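Local coordinates for bacterial fluorinating enzyme homolog (PDB 2CW5), which catalyses the hydrolysis of S-adenosyl-L-methionine to adenosine and L-methionine, works as a homotrimer and lacks chlorinase and fluorinase activity, at the interface of chains A and B. Sequence-based numbering; all coordinates share one arbitrary frame. Chains: chain A/B, Bacterial fluorinating enzyme homolog.

The interface of chains A and B. Residues chain A 57, 59, 61, 85-86; chain B 118-120.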
ATOM      1  N   PRO A  57       1.788 -20.095   3.968  1.00 17.95           N
ATOM      2  CA  PRO A  57       2.835 -20.903   4.610  1.00 18.39           C
ATOM      3  C   PRO A  57       3.777 -20.141   5.543  1.00 18.97           C
ATOM      4  O   PRO A  57       4.405 -20.742   6.422  1.00 19.73           O
ATOM      5  CB  PRO A  57       3.605 -21.505   3.426  1.00 20.11           C
ATOM      6  CG  PRO A  57       2.600 -21.521   2.306  1.00 19.09           C
ATOM      7  CD  PRO A  57       1.870 -20.198   2.501  1.00 17.56           C
ATOM      8  N   LEU A  59       2.796 -17.239   7.330  1.00 18.49           N
ATOM      9  CA  LEU A  59       2.101 -16.470   8.353  1.00 19.20           C
ATOM     10  C   LEU A  59       2.125 -17.193   9.687  1.00 19.45           C
ATOM     11  O   LEU A  59       2.113 -18.423   9.732  1.00 17.18           O
ATOM     12  CB  LEU A  59       0.650 -16.221   7.947  1.00 18.99           C
ATOM     13  CG  LEU A  59       0.414 -15.563   6.589  1.00 18.27           C
ATOM     14  CD1 LEU A  59      -1.089 -15.301   6.433  1.00 18.87           C
ATOM     15  CD2 LEU A  59       1.194 -14.259   6.488  1.00 19.81           C
ATOM     16  N   GLU A  61       1.218 -19.155  12.850  1.00 23.91           N
ATOM     17  CA  GLU A  61       0.147 -20.121  13.035  1.00 25.87           C
ATOM     18  C   GLU A  61      -0.973 -19.442  13.822  1.00 24.61           C
ATOM     19  O   GLU A  61      -0.707 -18.737  14.798  1.00 24.17           O
ATOM     20  CB  GLU A  61       0.651 -21.334  13.823  1.00 31.53           C
ATOM     21  CG  GLU A  61       0.348 -22.665  13.169  1.00 39.07           C
ATOM     22  CD  GLU A  61       1.362 -23.022  12.105  1.00 44.66           C
ATOM     23  OE1 GLU A  61       2.506 -23.365  12.469  1.00 47.10           O
ATOM     24  OE2 GLU A  61       1.020 -22.953  10.905  1.00 49.62           O
ATOM     25  N   ARG A  85      -5.651 -24.333  10.727  1.00 17.45           N
ATOM     26  CA  ARG A  85      -4.365 -24.035  11.368  1.00 19.60           C
ATOM     27  C   ARG A  85      -4.275 -22.513  11.441  1.00 19.21           C
ATOM     28  O   ARG A  85      -3.642 -21.940  12.333  1.00 18.38           O
ATOM     29  CB  ARG A  85      -3.208 -24.600  10.543  1.00 22.50           C
ATOM     30  CG  ARG A  85      -1.836 -24.209  11.056  1.00 27.95           C
ATOM     31  CD  ARG A  85      -0.743 -24.954  10.301  1.00 33.10           C
ATOM     32  NE  ARG A  85      -0.675 -26.360  10.684  1.00 39.53           N
ATOM     33  CZ  ARG A  85       0.050 -27.274  10.048  1.00 43.49           C
ATOM     34  NH1 ARG A  85       0.774 -26.934   8.986  1.00 42.94           N
ATOM     35  NH2 ARG A  85       0.053 -28.532  10.474  1.00 46.86           N
ATOM     36  N   TRP A  86      -4.900 -21.872  10.463  1.00 16.80           N
ATOM     37  CA  TRP A  86      -4.988 -20.424  10.411  1.00 17.00           C
ATOM     38  C   TRP A  86      -6.486 -20.140  10.440  1.00 15.39           C
ATOM     39  O   TRP A  86      -7.300 -21.060  10.325  1.00 15.23           O
ATOM     40  CB  TRP A  86      -4.370 -19.883   9.123  1.00 14.27           C
ATOM     41  CG  TRP A  86      -2.875 -20.005   9.099  1.00 16.38           C
ATOM     42  CD1 TRP A  86      -1.970 -19.139   9.648  1.00 18.03           C
ATOM     43  CD2 TRP A  86      -2.111 -21.057   8.497  1.00 16.86           C
ATOM     44  NE1 TRP A  86      -0.684 -19.586   9.418  1.00 19.30           N
ATOM     45  CE2 TRP A  86      -0.743 -20.760   8.714  1.00 17.19           C
ATOM     46  CE3 TRP A  86      -2.448 -22.220   7.793  1.00 17.17           C
ATOM     47  CZ2 TRP A  86       0.291 -21.589   8.251  1.00 17.66           C
ATOM     48  CZ3 TRP A  86      -1.416 -23.047   7.330  1.00 19.62           C
ATOM     49  CH2 TRP A  86      -0.065 -22.722   7.564  1.00 19.67           C
TER
ATOM     50  N   PRO B 118       8.443 -23.162   5.362  1.00 43.33           N
ATOM     51  CA  PRO B 118       7.005 -22.974   5.140  1.00 43.87           C
ATOM     52  C   PRO B 118       6.222 -23.861   6.112  1.00 43.83           C
ATOM     53  O   PRO B 118       6.558 -25.031   6.298  1.00 44.67           O
ATOM     54  CB  PRO B 118       6.823 -23.386   3.677  1.00 43.68           C
ATOM     55  CG  PRO B 118       7.916 -24.401   3.475  1.00 44.30           C
ATOM     56  CD  PRO B 118       9.086 -23.752   4.176  1.00 43.94           C
ATOM     57  N   LYS B 119       5.186 -23.298   6.729  1.00 43.44           N
ATOM     58  CA  LYS B 119       4.376 -24.021   7.709  1.00 44.90           C
ATOM     59  C   LYS B 119       3.416 -25.036   7.100  1.00 46.44           C
ATOM     60  O   LYS B 119       3.111 -26.063   7.711  1.00 46.88           O
ATOM     61  CB  LYS B 119       3.610 -23.018   8.569  1.00 44.80           C
ATOM     62  CG  LYS B 119       4.532 -22.134   9.398  1.00 45.04           C
ATOM     63  CD  LYS B 119       3.899 -20.792   9.724  1.00 44.02           C
ATOM     64  CE  LYS B 119       4.856 -19.921  10.522  1.00 45.01           C
ATOM     65  NZ  LYS B 119       6.149 -19.698   9.812  1.00 44.47           N
ATOM     66  N   ALA B 120       2.932 -24.741   5.902  1.00 45.60           N
ATOM     67  CA  ALA B 120       2.026 -25.645   5.218  1.00 46.94           C
ATOM     68  C   ALA B 120       2.731 -26.083   3.943  1.00 46.92           C
ATOM     69  O   ALA B 120       3.555 -25.343   3.400  1.00 48.21           O
ATOM     70  CB  ALA B 120       0.718 -24.935   4.890  1.00 47.17           C
TER
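In A:Trp86, chi1 of -71° sets CG opposite the carbonyl carbon, and the second torsion turns the indole so that its six-membered ring meets B:Lys119 and B:Ala120. B:Lys119 also carries CG opposite its carbonyl carbon (chi1 -64°), which sends its methylenes past the A:Pro57 and A:Leu59 carbonyls before the chain bends at chi4. The two side chains run nearly perpendicular, with A:Trp86 CZ2 3.6 Å from B:Lys119 CB; A:Trp86 CH2 lies 3.6 Å from the B:Ala120 methyl CB. The indole is steadied within its own chain: A:Trp86 NE1 donates to A:Leu59 O at 3.0 Å, the acceptor lying almost in the ring plane, although the nitrogen stands well above that carbonyl's plane. Over one face, near the rim, sits the A:Glu61 carboxylate oxygen OE2. A:Glu61 OE2 also forms a long salt bridge to A:Arg85 NE, at 3.8 Å, which would help hold the carboxylate there. Glutamate and lysine chains pass in opposite directions, their charged ends 5.8 Å apart (A:Glu61 OE1 to B:Lys119 NZ), so any attraction is probably weak. A hydrogen bond crosses the boundary from B:Lys119 N to A:Pro57 O, 2.7 Å and nearly straight (169° at H), while the A:Pro57 and B:Pro118 rings meet through their CB atoms at 3.7 Å. An alanine in place of A:Trp86 would probably open a gap beside B:Lys119 CB and the B:Ala120 methyl and leave A:Leu59 O without its indole donor. The loop segment B:118-120 lies against the 3-10 helix A:56-58, the following loop, and the loop between strands A:79-83 and A:87-89, joining neighbouring subunits of the homotrimer.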